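Local coordinates for protein CDP-glucose-4,6-dehydratase (Yersinia pseudotuberculosis, PDB 1RKX) that catalyses the dehydration of CDP-D-glucose to CDP-4-keto-6-deoxy-D-glucose, with NAD as cofactor, as an extended short-chain dehydrogenase/reductase, at residues T131-Y136 / R192-V196. Residues are numbered along the deposited sequence; the frame is centred on the assembly and turned at random.
With NAD (nicotinamide-adenine-dinucleotide), chain G.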
loop_
_atom_site.group_PDB
_atom_site.type_symbol
_atom_site.label_atom_id
_atom_site.label_comp_id
_atom_site.label_asym_id
_atom_site.label_seq_id
_atom_site.Cartn_x
_atom_site.Cartn_y
_atom_site.Cartn_z
ATOM N N THR C 131 0.619 -7.168 22.856
ATOM C CA THR C 131 0.149 -8.110 21.853
ATOM C C THR C 131 1.355 -8.944 21.429
ATOM O O THR C 131 1.763 -9.847 22.166
ATOM C CB THR C 131 -0.505 -7.368 20.655
ATOM O OG1 THR C 131 0.422 -6.447 20.072
ATOM C CG2 THR C 131 -1.735 -6.609 21.133
ATOM N N SER C 132 1.956 -8.639 20.282
ATOM C CA SER C 132 3.117 -9.404 19.836
ATOM C C SER C 132 3.715 -8.824 18.571
ATOM O O SER C 132 3.043 -8.111 17.843
ATOM C CB SER C 132 2.720 -10.859 19.563
ATOM O OG SER C 132 3.816 -11.599 19.041
ATOM N N ASP C 133 4.986 -9.121 18.319
ATOM C CA ASP C 133 5.616 -8.653 17.094
ATOM C C ASP C 133 4.993 -9.471 15.951
ATOM O O ASP C 133 5.046 -9.072 14.786
ATOM C CB ASP C 133 7.142 -8.855 17.151
ATOM C CG ASP C 133 7.543 -10.311 17.306
ATOM O OD1 ASP C 133 6.921 -11.012 18.135
ATOM O OD2 ASP C 133 8.492 -10.751 16.608
ATOM N N LYS C 134 4.366 -10.594 16.301
ATOM C CA LYS C 134 3.732 -11.472 15.312
ATOM C C LYS C 134 2.299 -11.081 14.926
ATOM O O LYS C 134 1.621 -11.830 14.228
ATOM C CB LYS C 134 3.730 -12.920 15.821
ATOM C CG LYS C 134 5.107 -13.447 16.200
ATOM C CD LYS C 134 6.080 -13.325 15.041
ATOM C CE LYS C 134 7.486 -13.761 15.446
ATOM N NZ LYS C 134 7.538 -15.206 15.821
ATOM N N CYS C 135 1.831 -9.918 15.366
ATOM C CA CYS C 135 0.470 -9.515 15.023
ATOM C C CYS C 135 0.354 -9.067 13.562
ATOM O O CYS C 135 -0.745 -8.994 13.019
ATOM C CB CYS C 135 0.000 -8.375 15.932
ATOM S SG CYS C 135 0.912 -6.855 15.695
ATOM N N TYR C 136 1.483 -8.770 12.928
ATOM C CA TYR C 136 1.468 -8.299 11.545
ATOM C C TYR C 136 1.269 -9.375 10.498
ATOM O O TYR C 136 1.833 -10.461 10.596
ATOM C CB TYR C 136 2.766 -7.564 11.198
ATOM C CG TYR C 136 3.006 -6.294 11.976
ATOM C CD1 TYR C 136 3.860 -6.279 13.087
ATOM C CD2 TYR C 136 2.395 -5.101 11.592
ATOM C CE1 TYR C 136 4.097 -5.102 13.790
ATOM C CE2 TYR C 136 2.625 -3.918 12.288
ATOM C CZ TYR C 136 3.476 -3.925 13.382
ATOM O OH TYR C 136 3.717 -2.762 14.072
ATOM N N ARG C 192 4.006 -3.798 20.629
ATOM C CA ARG C 192 4.436 -4.948 19.853
ATOM C C ARG C 192 5.936 -5.178 19.974
ATOM O O ARG C 192 6.735 -4.309 19.621
ATOM C CB ARG C 192 4.039 -4.711 18.392
ATOM C CG ARG C 192 2.569 -4.307 18.247
ATOM C CD ARG C 192 2.275 -3.559 16.949
ATOM N NE ARG C 192 0.892 -3.080 16.904
ATOM C CZ ARG C 192 0.401 -2.287 15.961
ATOM N NH1 ARG C 192 1.177 -1.866 14.974
ATOM N NH2 ARG C 192 -0.873 -1.923 15.998
ATOM N N ALA C 193 6.310 -6.355 20.465
ATOM C CA ALA C 193 7.714 -6.704 20.642
ATOM C C ALA C 193 7.871 -8.218 20.678
ATOM O O ALA C 193 6.919 -8.938 20.976
ATOM C CB ALA C 193 8.238 -6.095 21.943
ATOM N N GLY C 194 9.071 -8.702 20.381
ATOM C CA GLY C 194 9.293 -10.134 20.403
ATOM C C GLY C 194 10.740 -10.497 20.675
ATOM O O GLY C 194 11.569 -9.625 20.947
ATOM N N ASN C 195 11.041 -11.790 20.615
ATOM C CA ASN C 195 12.405 -12.279 20.824
ATOM C C ASN C 195 13.012 -11.763 22.126
ATOM O O ASN C 195 14.160 -11.315 22.158
ATOM C CB ASN C 195 13.283 -11.839 19.657
ATOM C CG ASN C 195 12.573 -11.960 18.323
ATOM O OD1 ASN C 195 12.270 -13.061 17.862
ATOM N ND2 ASN C 195 12.290 -10.820 17.704
ATOM N N VAL C 196 12.239 -11.832 23.199
ATOM C CA VAL C 196 12.699 -11.352 24.490
ATOM C C VAL C 196 13.489 -12.421 25.231
ATOM O O VAL C 196 13.054 -13.572 25.336
ATOM C CB VAL C 196 11.501 -10.909 25.349
ATOM C CG1 VAL C 196 11.980 -10.400 26.678
ATOM C CG2 VAL C 196 10.718 -9.829 24.619
HETATM P PA NAD G . 4.894 -16.440 29.965
HETATM O O1A NAD G . 4.293 -17.730 29.561
HETATM O O2A NAD G . 6.097 -16.496 30.836
HETATM O O5B NAD G . 3.802 -15.512 30.696
HETATM C C5B NAD G . 2.413 -15.627 30.305
HETATM C C4B NAD G . 1.489 -15.157 31.430
HETATM O O4B NAD G . 0.176 -15.370 30.864
HETATM C C3B NAD G . 1.560 -16.040 32.667
HETATM O O3B NAD G . 1.693 -15.165 33.804
HETATM C C2B NAD G . 0.251 -16.804 32.608
HETATM O O2B NAD G . -0.217 -17.251 33.911
HETATM C C1B NAD G . -0.646 -15.815 31.910
HETATM N N9A NAD G . -1.832 -16.439 31.343
HETATM C C8A NAD G . -1.907 -17.274 30.259
HETATM N N7A NAD G . -3.143 -17.692 29.997
HETATM C C5A NAD G . -3.911 -17.090 30.974
HETATM C C6A NAD G . -5.297 -17.141 31.241
HETATM N N6A NAD G . -6.197 -17.821 30.561
HETATM N N1A NAD G . -5.763 -16.418 32.308
HETATM C C2A NAD G . -4.850 -15.700 33.040
HETATM N N3A NAD G . -3.548 -15.578 32.887
HETATM C C4A NAD G . -3.125 -16.309 31.819
HETATM O O3 NAD G . 5.195 -15.619 28.673
HETATM P PN NAD G . 5.886 -14.149 28.469
HETATM O O1N NAD G . 7.109 -14.425 27.710
HETATM O O2N NAD G . 6.141 -13.565 29.810
HETATM O O5D NAD G . 4.834 -13.392 27.562
HETATM C C5D NAD G . 4.223 -12.220 28.112
HETATM C C4D NAD G . 3.313 -11.579 27.083
HETATM O O4D NAD G . 4.212 -11.127 26.017
HETATM C C3D NAD G . 2.280 -12.449 26.366
HETATM O O3D NAD G . 1.164 -11.613 26.001
HETATM C C2D NAD G . 3.049 -12.911 25.135
HETATM O O2D NAD G . 2.141 -13.331 24.103
HETATM C C1D NAD G . 3.796 -11.653 24.778
HETATM N N1N NAD G . 4.942 -11.918 23.915
HETATM C C2N NAD G . 6.142 -12.471 24.395
HETATM C C3N NAD G . 7.325 -12.646 23.496
HETATM C C7N NAD G . 8.563 -13.181 24.091
HETATM O O7N NAD G . 9.540 -13.297 23.335
HETATM N N7N NAD G . 8.673 -13.537 25.388
HETATM C C4N NAD G . 7.162 -12.359 22.020
HETATM C C5N NAD G . 5.816 -11.806 21.676
HETATM C C6N NAD G . 4.831 -11.605 22.526
HETATM O O HOH W 1 10.640 -9.433 15.674
#
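Arg192 runs alongside Thr131 and Cys135 to Tyr136, its NH1 donating to the phenol OH at 2.8 Å. The oxygen lies at the guanidinium edge, only 12° out of its plane, while ring and guanidinium stand almost perpendicular (88°). Arginine suits this buried place: its chain, extended from CG to NE, carries the guanidinium past Cys135, and its N-H groups find separate acceptors, NE in a salt bridge with Glu165, NH1 also at Glu147 O. Tyr136 OH is bonded to Asn261 as well.

Along the way the methylenes make van der Waals contact: Thr131 OG1, itself bonded to Glu165, lies 3.5 Å from Arg192 CG, and the small thiol of Cys135 fits between Arg192 CD and one face of the Tyr136 ring.

The segments leave the C-terminal ends of neighbouring parallel strands, 126-130 and 187-192, of the Rossmann fold and border the nicotinamide. Ser132's small hydroxyl accepts from Lys134 N in an ST turn and still hydrogen-bonds Tyr157 OH; with Lys161 this matches the Ser-Tyr-Lys set of short-chain dehydrogenases, consistent with catalysis.

Backbone pairing is slight: Asp133 N donates weakly to Ala193 O. Gly194, lacking a side chain, lets Asp133 OD1 come within 3.4 Å of its CA, and a water links Asp133 OD2 to Asn195 ND2. Val196 N holds NAD O7N at 3.1 Å.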